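Local coordinates for protein glutathione S-transferase (Burkholderia glumae, PDB 4ISD) that binds glutathione and probably transfers it to electrophilic substrates, as expected of a glutathione S-transferase homologue, at residues W166-N178 and R193-Q205. Residues are numbered along the deposited sequence; the frame is centred on the assembly and turned at random.
Sequences WCIADTDFALMLN and RYVERQWARPSVQ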
ATOM      1  N   TRP A 166      13.435   0.534  15.283  1.00 44.44           N
ATOM      2  CA  TRP A 166      13.301  -0.015  13.942  1.00 41.67           C
ATOM      3  C   TRP A 166      11.862  -0.445  13.673  1.00 48.31           C
ATOM      4  O   TRP A 166      11.179  -0.953  14.563  1.00 43.14           O
ATOM      5  CB  TRP A 166      14.232  -1.209  13.760  1.00 31.51           C
ATOM      6  CG  TRP A 166      14.054  -1.909  12.446  1.00 33.38           C
ATOM      7  CD1 TRP A 166      14.711  -1.645  11.279  1.00 38.59           C
ATOM      8  CD2 TRP A 166      13.169  -2.999  12.164  1.00 38.37           C
ATOM      9  NE1 TRP A 166      14.287  -2.502  10.282  1.00 37.08           N
ATOM     10  CE2 TRP A 166      13.341  -3.339  10.805  1.00 38.20           C
ATOM     11  CE3 TRP A 166      12.244  -3.712  12.930  1.00 44.94           C
ATOM     12  CZ2 TRP A 166      12.631  -4.362  10.202  1.00 40.47           C
ATOM     13  CZ3 TRP A 166      11.534  -4.724  12.325  1.00 47.09           C
ATOM     14  CH2 TRP A 166      11.727  -5.036  10.974  1.00 47.94           C
ATOM     15  N   CYS A 167      11.397  -0.209  12.450  1.00 47.65           N
ATOM     16  CA  CYS A 167      10.198  -0.876  11.949  1.00 42.02           C
ATOM     17  C   CYS A 167      10.467  -1.289  10.505  1.00 38.96           C
ATOM     18  O   CYS A 167      11.480  -0.870   9.922  1.00 34.39           O
ATOM     19  CB  CYS A 167       8.945   0.001  12.077  1.00 38.27           C
ATOM     20  SG  CYS A 167       8.905   1.525  11.109  1.00 39.33           S
ATOM     21  N   ILE A 168       9.584  -2.115   9.940  1.00 31.89           N
ATOM     22  CA  ILE A 168       9.775  -2.622   8.580  1.00 26.71           C
ATOM     23  C   ILE A 168       9.852  -1.492   7.549  1.00 33.47           C
ATOM     24  O   ILE A 168      10.452  -1.665   6.488  1.00 39.90           O
ATOM     25  CB  ILE A 168       8.681  -3.659   8.159  1.00 32.79           C
ATOM     26  CG1 ILE A 168       9.123  -4.401   6.899  1.00 27.36           C
ATOM     27  CG2 ILE A 168       7.312  -3.000   7.954  1.00 22.25           C
ATOM     28  CD1 ILE A 168      10.455  -5.094   7.066  1.00 27.80           C
ATOM     29  N   ALA A 169       9.268  -0.335   7.870  1.00 33.87           N
ATOM     30  CA  ALA A 169       9.320   0.831   6.982  1.00 33.13           C
ATOM     31  C   ALA A 169      10.741   1.270   6.707  1.00 38.77           C
ATOM     32  O   ALA A 169      11.020   1.763   5.615  1.00 37.35           O
ATOM     33  CB  ALA A 169       8.537   1.986   7.556  1.00 35.67           C
ATOM     34  N   ASP A 170      11.626   1.088   7.702  1.00 42.76           N
ATOM     35  CA  ASP A 170      13.042   1.480   7.608  1.00 35.89           C
ATOM     36  C   ASP A 170      13.824   0.649   6.600  1.00 35.66           C
ATOM     37  O   ASP A 170      14.637   1.191   5.851  1.00 35.73           O
ATOM     38  CB  ASP A 170      13.744   1.410   8.965  1.00 33.77           C
ATOM     39  CG  ASP A 170      13.196   2.413   9.958  1.00 39.91           C
ATOM     40  OD1 ASP A 170      13.329   3.628   9.680  1.00 47.55           O
ATOM     41  OD2 ASP A 170      12.643   1.988  11.013  1.00 31.87           O
ATOM     42  N   THR A 171      13.596  -0.664   6.592  1.00 35.00           N
ATOM     43  CA  THR A 171      14.196  -1.521   5.568  1.00 30.80           C
ATOM     44  C   THR A 171      13.752  -1.037   4.193  1.00 38.62           C
ATOM     45  O   THR A 171      14.563  -0.899   3.274  1.00 37.46           O
ATOM     46  CB  THR A 171      13.739  -2.980   5.697  1.00 27.25           C
ATOM     47  OG1 THR A 171      13.859  -3.403   7.059  1.00 35.44           O
ATOM     48  CG2 THR A 171      14.583  -3.883   4.809  1.00 23.41           C
ATOM     49  N   ASP A 172      12.451  -0.778   4.066  1.00 39.18           N
ATOM     50  CA  ASP A 172      11.875  -0.349   2.802  1.00 33.77           C
ATOM     51  C   ASP A 172      12.476   0.965   2.353  1.00 31.31           C
ATOM     52  O   ASP A 172      12.823   1.130   1.177  1.00 31.89           O
ATOM     53  CB  ASP A 172      10.362  -0.200   2.942  1.00 42.85           C
ATOM     54  CG  ASP A 172       9.660  -1.529   2.992  1.00 45.56           C
ATOM     55  OD1 ASP A 172      10.330  -2.555   2.696  1.00 47.15           O
ATOM     56  OD2 ASP A 172       8.447  -1.539   3.314  1.00 40.34           O
ATOM     57  N   PHE A 173      12.592   1.894   3.302  1.00 31.43           N
ATOM     58  CA  PHE A 173      13.160   3.209   3.037  1.00 31.99           C
ATOM     59  C   PHE A 173      14.619   3.078   2.599  1.00 40.25           C
ATOM     60  O   PHE A 173      15.036   3.679   1.599  1.00 40.28           O
ATOM     61  CB  PHE A 173      13.079   4.089   4.284  1.00 26.63           C
ATOM     62  CG  PHE A 173      13.181   5.552   3.995  1.00 27.12           C
ATOM     63  CD1 PHE A 173      12.820   6.049   2.751  1.00 31.21           C
ATOM     64  CD2 PHE A 173      13.628   6.434   4.963  1.00 27.33           C
ATOM     65  CE1 PHE A 173      12.895   7.395   2.475  1.00 30.64           C
ATOM     66  CE2 PHE A 173      13.721   7.784   4.694  1.00 31.76           C
ATOM     67  CZ  PHE A 173      13.352   8.267   3.444  1.00 31.89           C
ATOM     68  N   ALA A 174      15.380   2.278   3.348  1.00 37.61           N
ATOM     69  CA  ALA A 174      16.805   2.121   3.099  1.00 37.43           C
ATOM     70  C   ALA A 174      17.045   1.547   1.716  1.00 42.27           C
ATOM     71  O   ALA A 174      17.904   2.047   0.975  1.00 44.05           O
ATOM     72  CB  ALA A 174      17.441   1.254   4.154  1.00 41.57           C
ATOM     73  N   LEU A 175      16.281   0.516   1.356  1.00 42.59           N
ATOM     74  CA  LEU A 175      16.342  -0.016  -0.011  1.00 42.78           C
ATOM     75  C   LEU A 175      16.083   1.068  -1.045  1.00 37.47           C
ATOM     76  O   LEU A 175      16.861   1.222  -1.986  1.00 42.53           O
ATOM     77  CB  LEU A 175      15.375  -1.184  -0.215  1.00 42.00           C
ATOM     78  CG  LEU A 175      15.654  -2.302   0.789  1.00 50.60           C
ATOM     79  CD1 LEU A 175      14.851  -3.569   0.500  1.00 56.87           C
ATOM     80  CD2 LEU A 175      17.142  -2.584   0.829  1.00 48.03           C
ATOM     81  N   MET A 176      15.006   1.834  -0.853  1.00 30.87           N
ATOM     82  CA  MET A 176      14.630   2.874  -1.822  1.00 30.44           C
ATOM     83  C   MET A 176      15.692   3.952  -1.905  1.00 39.02           C
ATOM     84  O   MET A 176      16.019   4.409  -3.001  1.00 39.15           O
ATOM     85  CB  MET A 176      13.273   3.491  -1.470  1.00 27.61           C
ATOM     86  CG  MET A 176      12.760   4.555  -2.453  1.00 38.23           C
ATOM     87  SD  MET A 176      12.290   3.996  -4.126  1.00 55.45           S
ATOM     88  CE  MET A 176      11.650   2.357  -3.809  1.00 82.37           C
ATOM     89  N   LEU A 177      16.260   4.338  -0.756  1.00 38.24           N
ATOM     90  CA  LEU A 177      17.284   5.387  -0.741  1.00 45.58           C
ATOM     91  C   LEU A 177      18.517   5.059  -1.584  1.00 49.86           C
ATOM     92  O   LEU A 177      19.304   5.943  -1.888  1.00 47.72           O
ATOM     93  CB  LEU A 177      17.698   5.767   0.686  1.00 43.13           C
ATOM     94  CG  LEU A 177      16.620   6.487   1.504  1.00 40.32           C
ATOM     95  CD1 LEU A 177      17.042   6.601   2.962  1.00 29.58           C
ATOM     96  CD2 LEU A 177      16.285   7.858   0.908  1.00 34.91           C
ATOM     97  N   ASN A 178      18.674   3.800  -1.986  1.00 55.77           N
ATOM     98  CA  ASN A 178      19.816   3.433  -2.819  1.00 63.92           C
ATOM     99  C   ASN A 178      19.706   3.969  -4.246  1.00 69.40           C
ATOM    100  O   ASN A 178      20.638   3.837  -5.040  1.00 72.85           O
ATOM    101  CB  ASN A 178      20.061   1.919  -2.798  1.00 70.55           C
ATOM    102  CG  ASN A 178      20.853   1.471  -1.565  1.00 78.20           C
ATOM    103  OD1 ASN A 178      20.289   0.953  -0.587  1.00 71.95           O
ATOM    104  ND2 ASN A 178      22.168   1.683  -1.605  1.00 83.51           N
ATOM    105  N   ARG A 193      24.643   6.937   6.366  1.00 32.35           N
ATOM    106  CA  ARG A 193      24.807   6.173   7.600  1.00 34.67           C
ATOM    107  C   ARG A 193      23.569   5.331   7.894  1.00 38.91           C
ATOM    108  O   ARG A 193      23.670   4.139   8.176  1.00 40.31           O
ATOM    109  CB  ARG A 193      25.125   7.105   8.770  1.00 32.48           C
ATOM    110  CG  ARG A 193      26.577   7.606   8.769  1.00 37.11           C
ATOM    111  CD  ARG A 193      26.923   8.363  10.044  1.00 37.48           C
ATOM    112  NE  ARG A 193      26.450   9.747  10.020  1.00 42.50           N
ATOM    113  CZ  ARG A 193      27.132  10.758   9.480  1.00 45.89           C
ATOM    114  NH1 ARG A 193      28.306  10.535   8.903  1.00 46.40           N
ATOM    115  NH2 ARG A 193      26.647  11.992   9.516  1.00 43.12           N
ATOM    116  N   TYR A 194      22.408   5.968   7.807  1.00 36.74           N
ATOM    117  CA  TYR A 194      21.124   5.303   7.928  1.00 35.58           C
ATOM    118  C   TYR A 194      21.044   4.067   7.024  1.00 35.74           C
ATOM    119  O   TYR A 194      20.768   2.952   7.496  1.00 36.73           O
ATOM    120  CB  TYR A 194      20.012   6.290   7.587  1.00 35.79           C
ATOM    121  CG  TYR A 194      18.639   5.681   7.526  1.00 40.56           C
ATOM    122  CD1 TYR A 194      17.860   5.566   8.669  1.00 42.05           C
ATOM    123  CD2 TYR A 194      18.106   5.245   6.320  1.00 38.61           C
ATOM    124  CE1 TYR A 194      16.598   5.015   8.618  1.00 40.80           C
ATOM    125  CE2 TYR A 194      16.841   4.695   6.253  1.00 41.89           C
ATOM    126  CZ  TYR A 194      16.091   4.582   7.407  1.00 44.96           C
ATOM    127  OH  TYR A 194      14.830   4.035   7.350  1.00 47.68           O
ATOM    128  N   VAL A 195      21.304   4.254   5.734  1.00 30.46           N
ATOM    129  CA  VAL A 195      21.283   3.136   4.803  1.00 33.63           C
ATOM    130  C   VAL A 195      22.231   2.020   5.265  1.00 42.21           C
ATOM    131  O   VAL A 195      21.892   0.833   5.224  1.00 44.80           O
ATOM    132  CB  VAL A 195      21.681   3.597   3.401  1.00 30.99           C
ATOM    133  CG1 VAL A 195      21.768   2.406   2.458  1.00 29.34           C
ATOM    134  CG2 VAL A 195      20.697   4.649   2.887  1.00 24.83           C
ATOM    135  N   GLU A 196      23.415   2.410   5.728  1.00 50.87           N
ATOM    136  CA  GLU A 196      24.431   1.449   6.143  1.00 46.19           C
ATOM    137  C   GLU A 196      23.951   0.685   7.375  1.00 37.73           C
ATOM    138  O   GLU A 196      24.013  -0.552   7.422  1.00 35.99           O
ATOM    139  CB  GLU A 196      25.750   2.162   6.432  1.00 53.58           C
ATOM    140  CG  GLU A 196      26.946   1.217   6.608  1.00 66.09           C
ATOM    141  CD  GLU A 196      28.232   1.935   6.973  1.00 81.52           C
ATOM    142  OE1 GLU A 196      28.314   3.170   6.797  1.00 85.58           O
ATOM    143  OE2 GLU A 196      29.172   1.255   7.436  1.00 90.12           O
ATOM    144  N   ARG A 197      23.477   1.442   8.358  1.00 34.52           N
ATOM    145  CA  ARG A 197      22.866   0.947   9.590  1.00 36.64           C
ATOM    146  C   ARG A 197      21.820  -0.132   9.272  1.00 45.41           C
ATOM    147  O   ARG A 197      21.878  -1.260   9.792  1.00 42.93           O
ATOM    148  CB  ARG A 197      22.148   2.143  10.209  1.00 31.34           C
ATOM    149  CG  ARG A 197      22.130   2.262  11.698  1.00 27.20           C
ATOM    150  CD  ARG A 197      21.289   3.509  12.064  1.00 29.92           C
ATOM    151  NE  ARG A 197      21.856   4.747  11.525  1.00 37.55           N
ATOM    152  CZ  ARG A 197      21.209   5.911  11.441  1.00 45.99           C
ATOM    153  NH1 ARG A 197      19.944   6.006  11.832  1.00 39.62           N
ATOM    154  NH2 ARG A 197      21.827   6.984  10.942  1.00 52.53           N
ATOM    155  N   GLN A 198      20.865   0.241   8.415  1.00 45.82           N
ATOM    156  CA  GLN A 198      19.739  -0.617   8.050  1.00 34.71           C
ATOM    157  C   GLN A 198      20.127  -1.880   7.271  1.00 34.65           C
ATOM    158  O   GLN A 198      19.516  -2.927   7.465  1.00 41.39           O
ATOM    159  CB  GLN A 198      18.682   0.183   7.277  1.00 28.90           C
ATOM    160  CG  GLN A 198      18.009   1.304   8.078  1.00 26.57           C
ATOM    161  CD  GLN A 198      17.416   0.816   9.390  1.00 31.34           C
ATOM    162  OE1 GLN A 198      16.961  -0.320   9.482  1.00 34.43           O
ATOM    163  NE2 GLN A 198      17.436   1.669  10.422  1.00 35.06           N
ATOM    164  N   TRP A 199      21.119  -1.783   6.387  1.00 39.25           N
ATOM    165  CA  TRP A 199      21.653  -2.971   5.692  1.00 40.95           C
ATOM    166  C   TRP A 199      22.425  -3.938   6.604  1.00 41.39           C
ATOM    167  O   TRP A 199      22.684  -5.079   6.218  1.00 51.27           O
ATOM    168  CB  TRP A 199      22.556  -2.564   4.520  1.00 36.02           C
ATOM    169  CG  TRP A 199      21.807  -2.357   3.258  1.00 50.75           C
ATOM    170  CD1 TRP A 199      21.299  -1.180   2.781  1.00 52.73           C
ATOM    171  CD2 TRP A 199      21.450  -3.368   2.303  1.00 57.15           C
ATOM    172  NE1 TRP A 199      20.654  -1.399   1.580  1.00 54.80           N
ATOM    173  CE2 TRP A 199      20.736  -2.732   1.268  1.00 54.88           C
ATOM    174  CE3 TRP A 199      21.672  -4.747   2.223  1.00 57.91           C
ATOM    175  CZ2 TRP A 199      20.250  -3.430   0.167  1.00 54.89           C
ATOM    176  CZ3 TRP A 199      21.188  -5.432   1.142  1.00 55.44           C
ATOM    177  CH2 TRP A 199      20.478  -4.776   0.125  1.00 58.12           C
ATOM    178  N   ALA A 200      22.787  -3.480   7.803  1.00 29.03           N
ATOM    179  CA  ALA A 200      23.604  -4.267   8.732  1.00 34.85           C
ATOM    180  C   ALA A 200      22.805  -5.115   9.728  1.00 36.52           C
ATOM    181  O   ALA A 200      23.387  -5.859  10.517  1.00 39.59           O
ATOM    182  CB  ALA A 200      24.605  -3.347   9.491  1.00 26.33           C
ATOM    183  N   ARG A 201      21.482  -4.998   9.711  1.00 39.65           N
ATOM    184  CA  ARG A 201      20.647  -5.818  10.590  1.00 37.40           C
ATOM    185  C   ARG A 201      20.846  -7.296  10.259  1.00 35.05           C
ATOM    186  O   ARG A 201      20.962  -7.658   9.092  1.00 38.67           O
ATOM    187  CB  ARG A 201      19.170  -5.408  10.474  1.00 35.13           C
ATOM    188  CG  ARG A 201      18.911  -3.974  10.955  1.00 29.78           C
ATOM    189  CD  ARG A 201      17.450  -3.642  11.085  1.00 31.13           C
ATOM    190  NE  ARG A 201      16.770  -4.519  12.030  1.00 37.77           N
ATOM    191  CZ  ARG A 201      16.603  -4.245  13.322  1.00 42.20           C
ATOM    192  NH1 ARG A 201      17.067  -3.116  13.838  1.00 41.98           N
ATOM    193  NH2 ARG A 201      15.968  -5.108  14.100  1.00 48.45           N
ATOM    194  N   PRO A 202      20.958  -8.147  11.288  1.00 34.98           N
ATOM    195  CA  PRO A 202      21.096  -9.578  10.997  1.00 40.48           C
ATOM    196  C   PRO A 202      19.986 -10.110  10.080  1.00 45.99           C
ATOM    197  O   PRO A 202      20.274 -11.009   9.289  1.00 49.54           O
ATOM    198  CB  PRO A 202      21.021 -10.221  12.381  1.00 36.68           C
ATOM    199  CG  PRO A 202      21.544  -9.183  13.295  1.00 36.47           C
ATOM    200  CD  PRO A 202      21.212  -7.844  12.710  1.00 32.96           C
ATOM    201  N   SER A 203      18.768  -9.566  10.154  1.00 50.80           N
ATOM    202  CA  SER A 203      17.669 -10.054   9.288  1.00 51.01           C
ATOM    203  C   SER A 203      17.919  -9.794   7.800  1.00 44.07           C
ATOM    204  O   SER A 203      17.777 -10.710   6.976  1.00 41.91           O
ATOM    205  CB  SER A 203      16.291  -9.505   9.702  1.00 43.02           C
ATOM    206  OG  SER A 203      16.236  -8.097   9.546  1.00 37.83           O
ATOM    207  N   VAL A 204      18.280  -8.555   7.460  1.00 32.62           N
ATOM    208  CA  VAL A 204      18.681  -8.246   6.087  1.00 36.36           C
ATOM    209  C   VAL A 204      19.893  -9.086   5.662  1.00 42.41           C
ATOM    210  O   VAL A 204      19.907  -9.646   4.564  1.00 43.95           O
ATOM    211  CB  VAL A 204      19.022  -6.752   5.889  1.00 37.42           C
ATOM    212  CG1 VAL A 204      19.688  -6.547   4.529  1.00 42.12           C
ATOM    213  CG2 VAL A 204      17.774  -5.864   6.034  1.00 24.50           C
ATOM    214  N   GLN A 205      20.901  -9.180   6.532  1.00 43.54           N
ATOM    215  CA  GLN A 205      22.113  -9.943   6.219  1.00 46.01           C
ATOM    216  C   GLN A 205      21.788 -11.392   5.923  1.00 47.55           C
ATOM    217  O   GLN A 205      22.428 -12.026   5.083  1.00 53.22           O
ATOM    218  CB  GLN A 205      23.145  -9.864   7.354  1.00 46.09           C
ATOM    219  CG  GLN A 205      23.922  -8.550   7.399  1.00 41.26           C
ATOM    220  CD  GLN A 205      24.594  -8.219   6.069  1.00 46.71           C
ATOM    221  OE1 GLN A 205      25.498  -8.936   5.614  1.00 52.53           O
ATOM    222  NE2 GLN A 205      24.147  -7.131   5.434  1.00 41.93           N
TER
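D170 OD1 takes two hydrogen bonds, one from Y194 OH at 2.8 Å and one from the backbone N of V162. The other oxygen, D170 OD2, accepts C167 N at 2.9 Å. This is the side-chain-to-backbone half of a capping box, where the GST fold usually has one (Ser/Thr-x-x-Asp); cysteine takes the Ser/Thr position. Helix 168-177, in the core of the all-helical domain, crosses the end of helix 189-199, with segment axes 9.1 Å apart at -124°. Y194 is the knob; D170, F173, A174 and L177 form its hole. Its CG, anti to the backbone N (chi1 174°), carries the phenol into the hole and brings OH to D170 OD1. The backbones come nearest at A174 and V195, CA to CA 4.9 Å; A174 CB packs against Q198 CB. At the far end N178, poorly ordered, accepts W199 NE1 through OD1. Beyond helix 189-199 the chain turns at R201, the N-cap residue of helix 202-212. Its guanidinium lies flat on W166, planes 15° apart, in a cation-pi contact. The salt bridge from R201 NH2 to E30 of helix 19-31 joins this corner to the thioredoxin-like domain. Q198 OE1 meets the same indole at its edge, 3.2 Å from W166 CD1.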